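Local atomic coordinates of putative diflavin flavoprotein A 3 (Synechocystis sp., PDB entry 6H0C), a protein that probably reduces oxygen to water with electrons from NADH, this chain being its flavodiiron core of a metallo-beta-lactamase-like and a flavodoxin-like domain. Residues A255-L260 with A286-N291; G305-F310 with K338-G343; A259-S264 with F310-P315; P150-P155 with A204-Q209. All coordinates share one frame; numbering follows the deposited sequence.

Contact 1: A255-L260 with A286-N291; sequences ALNVAL and AVTAIN
Ala-286 starts its strand beside Leu-256 and Asn-257. The two parallel strands, 257-260 and 286-291, are joined through helix 268-281 in a beta-alpha-beta unit of the flavodoxin-like domain. Ala-286 N donates to Leu-256 O at 3.0 Å. Ala-286 O accepts from Val-258 N at 2.8 Å. On the sheet face that carries Asn-257, Ala-286 CB sits 3.8 Å from Asn-257 ND2. Val-287 turns to the other face, where helix 268-281 packs. There Val-287 CG1 meets Leu-260 CB at 3.9 Å, with the two side chains crossing at a slant.

Thr-288 returns to the face of Asn-257. Asn-257 CG is anti to the backbone N (chi1 171°); from there ND2 reaches Thr-288. Asn-257 ND2 donates to Thr-288 OG1 at 3.0 Å, and the oxygen lies close to the plane of the amide. The N-H points fairly straight at it, with an angle of 162°. Thr-288 OG1 is also hydrogen-bonded to Lys-306 NZ, so two nitrogens hold this hydroxyl. The backbone of Thr-288 bonds to Val-258 O and Leu-260 N. Ala-289 CA makes a CA-H...O contact of 3.4 Å with Leu-260 O. Ile-290 N donates to Leu-260 O at 2.8 Å. The strand closes with Asn-291, whose ND2 is bonded to Pro-152 O.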
loop_
_atom_site.group_PDB
_atom_site.type_symbol
_atom_site.label_atom_id
_atom_site.label_comp_id
_atom_site.label_asym_id
_atom_site.label_seq_id
_atom_site.Cartn_x
_atom_site.Cartn_y
_atom_site.Cartn_z
ATOM N N ALA A 255 11.361 -19.801 8.573
ATOM C CA ALA A 255 11.173 -21.206 8.211
ATOM C C ALA A 255 9.792 -21.480 7.640
ATOM O O ALA A 255 9.629 -22.316 6.749
ATOM C CB ALA A 255 11.416 -22.096 9.419
ATOM N N LEU A 256 8.795 -20.779 8.166
ATOM C CA LEU A 256 7.423 -21.022 7.767
ATOM C C LEU A 256 6.858 -19.823 7.018
ATOM O O LEU A 256 7.262 -18.680 7.252
ATOM C CB LEU A 256 6.578 -21.357 8.992
ATOM C CG LEU A 256 6.928 -22.707 9.635
ATOM C CD1 LEU A 256 6.133 -22.937 10.913
ATOM C CD2 LEU A 256 6.712 -23.880 8.660
ATOM N N ASN A 257 5.932 -20.096 6.105
ATOM C CA ASN A 257 5.321 -19.049 5.299
ATOM C C ASN A 257 3.818 -19.273 5.131
ATOM O O ASN A 257 3.359 -20.413 4.989
ATOM C CB ASN A 257 5.998 -18.971 3.930
ATOM C CG ASN A 257 5.274 -18.045 2.972
ATOM O OD1 ASN A 257 4.214 -18.391 2.452
ATOM N ND2 ASN A 257 5.851 -16.867 2.717
ATOM N N VAL A 258 3.055 -18.185 5.148
ATOM C CA VAL A 258 1.619 -18.265 4.920
ATOM C C VAL A 258 1.253 -17.509 3.659
ATOM O O VAL A 258 1.658 -16.361 3.489
ATOM C CB VAL A 258 0.804 -17.685 6.098
ATOM C CG1 VAL A 258 -0.682 -17.591 5.726
ATOM C CG2 VAL A 258 1.010 -18.518 7.360
ATOM N N ALA A 259 0.496 -18.158 2.776
ATOM C CA ALA A 259 -0.071 -17.499 1.601
ATOM C C ALA A 259 -1.396 -16.857 1.998
ATOM O O ALA A 259 -2.333 -17.544 2.400
ATOM C CB ALA A 259 -0.266 -18.485 0.469
ATOM N N LEU A 260 -1.459 -15.535 1.909
ATOM C CA LEU A 260 -2.632 -14.796 2.345
ATOM C C LEU A 260 -3.282 -14.181 1.132
ATOM O O LEU A 260 -2.820 -13.165 0.610
ATOM C CB LEU A 260 -2.250 -13.721 3.366
ATOM C CG LEU A 260 -3.292 -12.671 3.756
ATOM C CD1 LEU A 260 -4.492 -13.325 4.388
ATOM C CD2 LEU A 260 -2.673 -11.661 4.720
ATOM N N ALA A 286 6.548 -15.864 8.074
ATOM C CA ALA A 286 6.489 -15.008 6.888
ATOM C C ALA A 286 5.098 -15.018 6.257
ATOM O O ALA A 286 4.371 -16.014 6.346
ATOM C CB ALA A 286 7.535 -15.451 5.856
ATOM N N VAL A 287 4.736 -13.908 5.616
ATOM C CA VAL A 287 3.487 -13.822 4.866
ATOM C C VAL A 287 3.753 -13.374 3.436
ATOM O O VAL A 287 4.469 -12.401 3.203
ATOM C CB VAL A 287 2.480 -12.840 5.504
ATOM C CG1 VAL A 287 1.249 -12.672 4.604
ATOM C CG2 VAL A 287 2.073 -13.306 6.902
ATOM N N THR A 288 3.185 -14.115 2.489
ATOM C CA THR A 288 3.157 -13.725 1.092
ATOM C C THR A 288 1.729 -13.315 0.773
ATOM O O THR A 288 0.852 -14.150 0.559
ATOM C CB THR A 288 3.608 -14.863 0.160
ATOM O OG1 THR A 288 5.000 -15.125 0.367
ATOM C CG2 THR A 288 3.381 -14.487 -1.298
ATOM N N ALA A 289 1.490 -12.015 0.787
ATOM C CA ALA A 289 0.190 -11.494 0.426
ATOM C C ALA A 289 -0.071 -11.701 -1.068
ATOM O O ALA A 289 0.825 -11.553 -1.896
ATOM C CB ALA A 289 0.098 -10.022 0.787
ATOM N N ILE A 290 -1.307 -12.049 -1.400
ATOM C CA ILE A 290 -1.739 -12.181 -2.779
ATOM C C ILE A 290 -3.022 -11.384 -2.984
ATOM O O ILE A 290 -4.034 -11.629 -2.310
ATOM C CB ILE A 290 -1.998 -13.642 -3.155
ATOM C CG1 ILE A 290 -0.721 -14.469 -3.001
ATOM C CG2 ILE A 290 -2.581 -13.732 -4.562
ATOM C CD1 ILE A 290 0.256 -14.266 -4.115
ATOM N N ASN A 291 -2.965 -10.414 -3.890
ATOM C CA ASN A 291 -4.140 -9.666 -4.315
ATOM C C ASN A 291 -4.787 -10.445 -5.458
ATOM O O ASN A 291 -4.262 -10.477 -6.572
ATOM C CB ASN A 291 -3.739 -8.243 -4.739
ATOM C CG ASN A 291 -4.919 -7.392 -5.194
ATOM O OD1 ASN A 291 -5.967 -7.905 -5.574
ATOM N ND2 ASN A 291 -4.734 -6.076 -5.178
#

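Contact 2: G305-F310 with K338-G343; sequences GKSAGF and KTQLCG
Gln-340 folds its amide back so that OE1 lies between the hydroxyl of Ser-307 and the ring edge of Phe-310. Ser-307 OG donates to Gln-340 OE1 at 2.8 Å. The hydroxyl comes in from the side of the carbonyl, with a C=O...donor angle of 103°. Gln-340 OE1 is also 3.5 Å from Phe-310 CD2 and lies near the ring plane, where the weakly positive C-H edge probably suits it. Ring and amide planes stand 70° apart. Elsewhere on the ring, Phe-310 CE1 meets Cys-342 SG at 3.8 Å in an oblique sulfur-aromatic contact. Phe-362 and Phe-367 pack edge-to-face with the ring.

The backbones join in parallel. Phe-310 N donates to Leu-341 O at 2.9 Å, almost in line with the carbonyl. Leu-341 N reaches Ala-308 O at 3.2 Å. A water also donates to Ala-308 O at 2.8 Å and bridges it to Thr-339 O. The bond from Gly-343 N to Phe-310 O is weak. This pairing closes the beta-alpha-beta unit of strand 309-313, helix 323-335 and strand 341-348, a building block of the flavodoxin-like fold.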
loop_
_atom_site.group_PDB
_atom_site.type_symbol
_atom_site.label_atom_id
_atom_site.label_comp_id
_atom_site.label_asym_id
_atom_site.label_seq_id
_atom_site.Cartn_x
_atom_site.Cartn_y
_atom_site.Cartn_z
ATOM N N GLY A 305 2.763 -23.272 -3.387
ATOM C CA GLY A 305 3.840 -24.240 -3.458
ATOM C C GLY A 305 4.875 -24.114 -2.347
ATOM O O GLY A 305 5.525 -25.101 -2.000
ATOM N N LYS A 306 5.039 -22.917 -1.780
ATOM C CA LYS A 306 6.023 -22.747 -0.710
ATOM C C LYS A 306 5.405 -22.483 0.676
ATOM O O LYS A 306 6.130 -22.353 1.663
ATOM C CB LYS A 306 7.015 -21.629 -1.077
ATOM C CG LYS A 306 6.598 -20.216 -0.709
ATOM C CD LYS A 306 7.638 -19.194 -1.204
ATOM C CE LYS A 306 7.371 -17.774 -0.673
ATOM N NZ LYS A 306 6.063 -17.206 -1.131
ATOM N N SER A 307 4.077 -22.432 0.770
ATOM C CA SER A 307 3.445 -22.078 2.043
ATOM C C SER A 307 3.143 -23.289 2.919
ATOM O O SER A 307 2.959 -24.402 2.422
ATOM C CB SER A 307 2.150 -21.289 1.812
ATOM O OG SER A 307 1.182 -22.073 1.125
ATOM N N ALA A 308 3.088 -23.049 4.226
ATOM C CA ALA A 308 2.720 -24.069 5.198
ATOM C C ALA A 308 1.234 -23.959 5.515
ATOM O O ALA A 308 0.611 -24.901 6.011
ATOM C CB ALA A 308 3.555 -23.928 6.472
ATOM N N GLY A 309 0.680 -22.783 5.243
ATOM C CA GLY A 309 -0.742 -22.546 5.406
ATOM C C GLY A 309 -1.179 -21.494 4.407
ATOM O O GLY A 309 -0.340 -20.777 3.861
ATOM N N PHE A 310 -2.481 -21.418 4.151
ATOM C CA PHE A 310 -3.048 -20.353 3.327
ATOM C C PHE A 310 -4.331 -19.836 3.964
ATOM O O PHE A 310 -5.015 -20.560 4.693
ATOM C CB PHE A 310 -3.320 -20.835 1.894
ATOM C CG PHE A 310 -4.318 -21.973 1.799
ATOM C CD1 PHE A 310 -5.669 -21.718 1.678
ATOM C CD2 PHE A 310 -3.893 -23.295 1.821
ATOM C CE1 PHE A 310 -6.579 -22.757 1.593
ATOM C CE2 PHE A 310 -4.801 -24.335 1.731
ATOM C CZ PHE A 310 -6.143 -24.068 1.619
ATOM N N LYS A 338 -3.317 -31.232 1.399
ATOM C CA LYS A 338 -4.276 -31.184 2.502
ATOM C C LYS A 338 -3.607 -31.001 3.871
ATOM O O LYS A 338 -4.288 -30.780 4.868
ATOM C CB LYS A 338 -5.145 -32.449 2.514
ATOM C CG LYS A 338 -6.103 -32.577 1.334
ATOM C CD LYS A 338 -7.094 -33.717 1.562
ATOM C CE LYS A 338 -8.043 -33.911 0.380
ATOM N NZ LYS A 338 -9.103 -34.927 0.675
ATOM N N THR A 339 -2.280 -31.085 3.926
ATOM C CA THR A 339 -1.562 -30.845 5.179
ATOM C C THR A 339 -1.444 -29.360 5.474
ATOM O O THR A 339 -1.115 -28.971 6.586
ATOM C CB THR A 339 -0.141 -31.432 5.163
ATOM O OG1 THR A 339 0.611 -30.827 4.105
ATOM C CG2 THR A 339 -0.176 -32.941 4.961
ATOM N N GLN A 340 -1.686 -28.521 4.473
ATOM C CA GLN A 340 -1.615 -27.084 4.698
ATOM C C GLN A 340 -2.732 -26.638 5.641
ATOM O O GLN A 340 -3.879 -27.082 5.527
ATOM C CB GLN A 340 -1.696 -26.310 3.373
ATOM C CG GLN A 340 -0.413 -26.333 2.539
ATOM C CD GLN A 340 -0.173 -25.009 1.817
ATOM O OE1 GLN A 340 -0.506 -23.939 2.337
ATOM N NE2 GLN A 340 0.403 -25.076 0.618
ATOM N N LEU A 341 -2.387 -25.759 6.574
ATOM C CA LEU A 341 -3.370 -25.182 7.477
ATOM C C LEU A 341 -4.183 -24.112 6.743
ATOM O O LEU A 341 -3.639 -23.347 5.941
ATOM C CB LEU A 341 -2.679 -24.595 8.701
ATOM C CG LEU A 341 -3.578 -24.272 9.884
ATOM C CD1 LEU A 341 -4.261 -25.538 10.363
ATOM C CD2 LEU A 341 -2.775 -23.612 11.005
ATOM N N CYS A 342 -5.485 -24.067 7.014
ATOM C CA CYS A 342 -6.399 -23.195 6.279
ATOM C C CYS A 342 -7.047 -22.143 7.182
ATOM O O CYS A 342 -7.177 -22.348 8.386
ATOM C CB CYS A 342 -7.481 -24.039 5.598
ATOM S SG CYS A 342 -8.742 -23.070 4.762
ATOM N N GLY A 343 -7.456 -21.022 6.594
ATOM C CA GLY A 343 -8.177 -19.987 7.319
ATOM C C GLY A 343 -9.068 -19.173 6.397
ATOM O O GLY A 343 -8.733 -18.964 5.230
HETATM O O HOH W 1 1.242 -26.996 7.693
#

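Contact 3: A259-S264 with F310-P315; sequences ALIYAS and FIFGSP
Ile-261 CG1 is anti to the carbonyl carbon (chi1 -59°), and CD1 then extends from it (chi2 166°) alongside the ring of Phe-312. The two side chains lie side by side and point the same way. Ile-261 CD1 touches Phe-312 CE2 at 3.4 Å, toward the rim. Ile-261 CB stands 4.1 Å above the plane of the Phe-312 ring and over its centre, a CH-pi contact. Ile-261 CG2 lies over that face too. Phe-362 meets the Phe-312 ring edge-to-face.

Strands 259-262 and 310-313 run parallel as neighbours inside the five-stranded sheet of the flavodoxin-like domain, with 310-313 on its central strand. Ile-311 N donates to Ala-259 O at 2.8 Å. Ile-261 N in turn donates to Ile-311 O at 2.8 Å. Ile-261 O accepts from Gly-313 N at 2.9 Å, with the donor in the carbonyl plane. On the face opposite Phe-312, Leu-260 CD1 rests 3.9 Å from Ile-311 CB. Helix 268-281 packs over this side.

Past the strands the two segments stay close. The bond from Ala-263 N to Gly-313 O is weak. Ala-263 CB presses on Pro-315 CD at 3.3 Å, tighter than usual for two carbons. In flavodoxins the loop after the first strand binds the FMN phosphate, and the turn beginning at Ala-263 probably corresponds to it. Ser-314 OG donates to Pro-315 O, a bond within the loop that follows the strand.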
loop_
_atom_site.group_PDB
_atom_site.type_symbol
_atom_site.label_atom_id
_atom_site.label_comp_id
_atom_site.label_asym_id
_atom_site.label_seq_id
_atom_site.Cartn_x
_atom_site.Cartn_y
_atom_site.Cartn_z
ATOM N N ALA A 259 0.496 -18.158 2.776
ATOM C CA ALA A 259 -0.071 -17.499 1.601
ATOM C C ALA A 259 -1.396 -16.857 1.998
ATOM O O ALA A 259 -2.333 -17.544 2.400
ATOM C CB ALA A 259 -0.266 -18.485 0.469
ATOM N N LEU A 260 -1.459 -15.535 1.909
ATOM C CA LEU A 260 -2.632 -14.796 2.345
ATOM C C LEU A 260 -3.282 -14.181 1.132
ATOM O O LEU A 260 -2.820 -13.165 0.610
ATOM C CB LEU A 260 -2.250 -13.721 3.366
ATOM C CG LEU A 260 -3.292 -12.671 3.756
ATOM C CD1 LEU A 260 -4.492 -13.325 4.388
ATOM C CD2 LEU A 260 -2.673 -11.661 4.720
ATOM N N ILE A 261 -4.347 -14.822 0.675
ATOM C CA ILE A 261 -5.038 -14.422 -0.539
ATOM C C ILE A 261 -6.260 -13.575 -0.193
ATOM O O ILE A 261 -7.195 -14.078 0.436
ATOM C CB ILE A 261 -5.472 -15.669 -1.345
ATOM C CG1 ILE A 261 -4.239 -16.506 -1.703
ATOM C CG2 ILE A 261 -6.281 -15.260 -2.565
ATOM C CD1 ILE A 261 -4.545 -17.903 -2.196
ATOM N N TYR A 262 -6.259 -12.297 -0.570
ATOM C CA TYR A 262 -7.453 -11.479 -0.348
ATOM C C TYR A 262 -7.967 -10.855 -1.646
ATOM O O TYR A 262 -7.240 -10.760 -2.632
ATOM C CB TYR A 262 -7.190 -10.403 0.710
ATOM C CG TYR A 262 -5.994 -9.512 0.471
ATOM C CD1 TYR A 262 -6.096 -8.382 -0.317
ATOM C CD2 TYR A 262 -4.765 -9.784 1.068
ATOM C CE1 TYR A 262 -5.001 -7.556 -0.525
ATOM C CE2 TYR A 262 -3.674 -8.963 0.872
ATOM C CZ TYR A 262 -3.796 -7.846 0.076
ATOM O OH TYR A 262 -2.711 -7.014 -0.129
ATOM N N ALA A 263 -9.231 -10.444 -1.643
ATOM C CA ALA A 263 -9.936 -10.141 -2.886
ATOM C C ALA A 263 -9.391 -8.922 -3.637
ATOM O O ALA A 263 -9.242 -8.966 -4.860
ATOM C CB ALA A 263 -11.411 -9.951 -2.602
ATOM N N SER A 264 -9.109 -7.838 -2.917
ATOM C CA SER A 264 -8.576 -6.630 -3.548
ATOM C C SER A 264 -7.839 -5.735 -2.550
ATOM O O SER A 264 -7.894 -5.958 -1.332
ATOM C CB SER A 264 -9.697 -5.842 -4.220
ATOM O OG SER A 264 -10.505 -5.225 -3.238
ATOM N N PHE A 310 -2.481 -21.418 4.151
ATOM C CA PHE A 310 -3.048 -20.353 3.327
ATOM C C PHE A 310 -4.331 -19.836 3.964
ATOM O O PHE A 310 -5.015 -20.560 4.693
ATOM C CB PHE A 310 -3.320 -20.835 1.894
ATOM C CG PHE A 310 -4.318 -21.973 1.799
ATOM C CD1 PHE A 310 -5.669 -21.718 1.678
ATOM C CD2 PHE A 310 -3.893 -23.295 1.821
ATOM C CE1 PHE A 310 -6.579 -22.757 1.593
ATOM C CE2 PHE A 310 -4.801 -24.335 1.731
ATOM C CZ PHE A 310 -6.143 -24.068 1.619
ATOM N N ILE A 311 -4.653 -18.581 3.676
ATOM C CA ILE A 311 -5.820 -17.908 4.233
ATOM C C ILE A 311 -6.536 -17.135 3.133
ATOM O O ILE A 311 -5.893 -16.406 2.383
ATOM C CB ILE A 311 -5.415 -16.939 5.354
ATOM C CG1 ILE A 311 -4.636 -17.680 6.456
ATOM C CG2 ILE A 311 -6.633 -16.221 5.913
ATOM C CD1 ILE A 311 -4.142 -16.786 7.598
ATOM N N PHE A 312 -7.852 -17.300 3.025
ATOM C CA PHE A 312 -8.659 -16.548 2.055
ATOM C C PHE A 312 -9.492 -15.469 2.743
ATOM O O PHE A 312 -10.133 -15.728 3.772
ATOM C CB PHE A 312 -9.597 -17.476 1.270
ATOM C CG PHE A 312 -9.002 -18.037 -0.012
ATOM C CD1 PHE A 312 -9.584 -17.755 -1.245
ATOM C CD2 PHE A 312 -7.891 -18.871 0.016
ATOM C CE1 PHE A 312 -9.064 -18.284 -2.424
ATOM C CE2 PHE A 312 -7.364 -19.401 -1.162
ATOM C CZ PHE A 312 -7.950 -19.102 -2.382
ATOM N N GLY A 313 -9.482 -14.265 2.169
ATOM C CA GLY A 313 -10.298 -13.163 2.650
ATOM C C GLY A 313 -11.158 -12.648 1.510
ATOM O O GLY A 313 -10.649 -12.337 0.430
ATOM N N SER A 314 -12.465 -12.554 1.731
ATOM C CA SER A 314 -13.357 -12.182 0.636
ATOM C C SER A 314 -14.564 -11.382 1.105
ATOM O O SER A 314 -15.164 -11.699 2.128
ATOM C CB SER A 314 -13.831 -13.444 -0.111
ATOM O OG SER A 314 -14.741 -13.131 -1.151
ATOM N N PRO A 315 -14.925 -10.335 0.347
ATOM C CA PRO A 315 -16.233 -9.703 0.520
ATOM C C PRO A 315 -17.307 -10.540 -0.173
ATOM O O PRO A 315 -16.993 -11.555 -0.809
ATOM C CB PRO A 315 -16.060 -8.354 -0.169
ATOM C CG PRO A 315 -15.116 -8.669 -1.304
ATOM C CD PRO A 315 -14.153 -9.713 -0.748
#

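Contact 4: P150-P155 with A204-Q209; sequences PSPRYP and APAAAQ
Pro-150 O and Gln-209 O are joined by one water, which donates to both. It lies 2.7 Å from Pro-150 O and 2.8 Å from Gln-209 O. Pro-150 O also has Gln-209 CB beside it at 3.4 Å. Further along, the Pro-152 ring and the side chain of Gln-209 meet tip to tip. The Gln-209 chain bends at chi2 (89°), which places its CD near Pro-152 CD. Ala-206, at the N-cap position of helix 207-217, turns its methyl toward the loop. Ala-206 CB packs on Pro-152 CD at 3.9 Å and on Ser-151 CB at 4.1 Å.

The loop 150-155 links strands 143-148 and 158-162 in the metallo-beta-lactamase-like domain. An ST motif shapes it: Ser-151 OG accepts from Tyr-154 N at 3.2 Å. The backbone adds a second bond, from Ser-151 N to Tyr-154 O, so Ser-151 and Tyr-154 are tied twice. Arg-153 and Tyr-154 take other partners. Tyr-154 OH and Arg-153 NH1 both bind a citrate, probably from the crystallisation liquor. The Tyr-154 ring packs edge-to-face with His-83, and Arg-153 NH1 also forms a salt bridge with Glu-30.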
loop_
_atom_site.group_PDB
_atom_site.type_symbol
_atom_site.label_atom_id
_atom_site.label_comp_id
_atom_site.label_asym_id
_atom_site.label_seq_id
_atom_site.Cartn_x
_atom_site.Cartn_y
_atom_site.Cartn_z
ATOM N N PRO A 150 5.511 -2.418 -8.156
ATOM C CA PRO A 150 4.246 -3.037 -7.764
ATOM C C PRO A 150 4.357 -3.916 -6.528
ATOM O O PRO A 150 5.369 -4.595 -6.330
ATOM C CB PRO A 150 3.883 -3.889 -8.987
ATOM C CG PRO A 150 5.200 -4.199 -9.628
ATOM C CD PRO A 150 5.972 -2.910 -9.464
ATOM N N SER A 151 3.308 -3.891 -5.711
ATOM C CA SER A 151 3.121 -4.852 -4.633
ATOM C C SER A 151 1.642 -5.249 -4.619
ATOM O O SER A 151 0.834 -4.630 -5.308
ATOM C CB SER A 151 3.544 -4.271 -3.285
ATOM O OG SER A 151 2.721 -3.177 -2.924
ATOM N N PRO A 152 1.287 -6.296 -3.859
ATOM C CA PRO A 152 -0.121 -6.718 -3.819
ATOM C C PRO A 152 -1.046 -5.589 -3.379
ATOM O O PRO A 152 -2.109 -5.376 -3.968
ATOM C CB PRO A 152 -0.113 -7.865 -2.801
ATOM C CG PRO A 152 1.265 -8.457 -2.956
ATOM C CD PRO A 152 2.177 -7.264 -3.185
ATOM N N ARG A 153 -0.627 -4.848 -2.365
ATOM C CA ARG A 153 -1.472 -3.791 -1.839
ATOM C C ARG A 153 -1.445 -2.536 -2.713
ATOM O O ARG A 153 -2.410 -1.764 -2.742
ATOM C CB ARG A 153 -1.058 -3.452 -0.409
ATOM C CG ARG A 153 -2.041 -2.531 0.266
ATOM C CD ARG A 153 -1.781 -2.388 1.738
ATOM N NE ARG A 153 -2.576 -1.290 2.261
ATOM C CZ ARG A 153 -2.429 -0.787 3.476
ATOM N NH1 ARG A 153 -3.190 0.222 3.868
ATOM N NH2 ARG A 153 -1.518 -1.296 4.295
ATOM N N TYR A 154 -0.339 -2.330 -3.424
ATOM C CA TYR A 154 -0.213 -1.175 -4.315
ATOM C C TYR A 154 0.221 -1.622 -5.697
ATOM O O TYR A 154 1.369 -1.418 -6.097
ATOM C CB TYR A 154 0.769 -0.153 -3.738
ATOM C CG TYR A 154 0.305 0.324 -2.393
ATOM C CD1 TYR A 154 -0.796 1.171 -2.286
ATOM C CD2 TYR A 154 0.919 -0.116 -1.225
ATOM C CE1 TYR A 154 -1.254 1.592 -1.048
ATOM C CE2 TYR A 154 0.461 0.297 0.024
ATOM C CZ TYR A 154 -0.622 1.156 0.103
ATOM O OH TYR A 154 -1.079 1.584 1.324
ATOM N N PRO A 155 -0.708 -2.234 -6.439
ATOM C CA PRO A 155 -0.378 -2.799 -7.750
ATOM C C PRO A 155 0.089 -1.731 -8.734
ATOM O O PRO A 155 0.882 -2.022 -9.643
ATOM C CB PRO A 155 -1.698 -3.424 -8.206
ATOM C CG PRO A 155 -2.466 -3.656 -6.942
ATOM C CD PRO A 155 -2.108 -2.494 -6.062
ATOM N N ALA A 204 6.356 -6.083 4.919
ATOM C CA ALA A 204 6.747 -7.453 5.241
ATOM C C ALA A 204 5.938 -8.504 4.469
ATOM O O ALA A 204 6.495 -9.514 4.037
ATOM C CB ALA A 204 6.630 -7.692 6.739
ATOM N N PRO A 205 4.621 -8.281 4.284
ATOM C CA PRO A 205 3.830 -9.269 3.527
ATOM C C PRO A 205 4.130 -9.232 2.040
ATOM O O PRO A 205 3.606 -10.054 1.293
ATOM C CB PRO A 205 2.382 -8.844 3.787
ATOM C CG PRO A 205 2.443 -7.983 5.027
ATOM C CD PRO A 205 3.761 -7.259 4.908
ATOM N N ALA A 206 4.960 -8.281 1.619
ATOM C CA ALA A 206 5.349 -8.148 0.217
ATOM C C ALA A 206 6.874 -8.171 0.065
ATOM O O ALA A 206 7.431 -7.472 -0.787
ATOM C CB ALA A 206 4.777 -6.858 -0.368
ATOM N N ALA A 207 7.538 -8.986 0.881
ATOM C CA ALA A 207 8.993 -8.943 1.006
ATOM C C ALA A 207 9.734 -9.106 -0.328
ATOM O O ALA A 207 10.710 -8.404 -0.597
ATOM C CB ALA A 207 9.451 -10.006 1.987
ATOM N N ALA A 208 9.272 -10.027 -1.164
ATOM C CA ALA A 208 9.945 -10.270 -2.433
ATOM C C ALA A 208 9.770 -9.097 -3.410
ATOM O O ALA A 208 10.729 -8.695 -4.084
ATOM C CB ALA A 208 9.441 -11.566 -3.054
ATOM N N GLN A 209 8.555 -8.549 -3.485
ATOM C CA GLN A 209 8.287 -7.432 -4.397
ATOM C C GLN A 209 8.990 -6.163 -3.920
ATOM O O GLN A 209 9.460 -5.359 -4.734
ATOM C CB GLN A 209 6.782 -7.167 -4.544
ATOM C CG GLN A 209 5.966 -8.333 -5.091
ATOM C CD GLN A 209 5.457 -9.255 -3.984
ATOM O OE1 GLN A 209 6.137 -9.476 -2.969
ATOM N NE2 GLN A 209 4.253 -9.791 -4.170
HETATM O O HOH W 2 8.036 -4.364 -6.957
#

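How the contacts relate
Contacts 1, 2 and 3 are neighbouring seams of one parallel sheet. Contact 3 shares Ala-259 and Leu-260 with contact 1 and Phe-310 with contact 2. The centres of contacts 1 and 2 are about 10 Å apart, and Asn-257 O is linked to Ala-308 N at 2.8 Å. Contact 4 belongs to the metallo-beta-lactamase-like domain, yet its centre is about 11 Å from that of contact 1. There the edge strand 286-291 meets the other domain: Ala-289 N lies 2.9 Å from Pro-205 O, a probable hydrogen bond. The citrate-binding Arg-153 and Tyr-154 share a loop with Pro-152, whose O is bonded to Asn-291 of contact 1. Contacts 2 and 4 do not touch; their nearest atoms are about 7 Å apart.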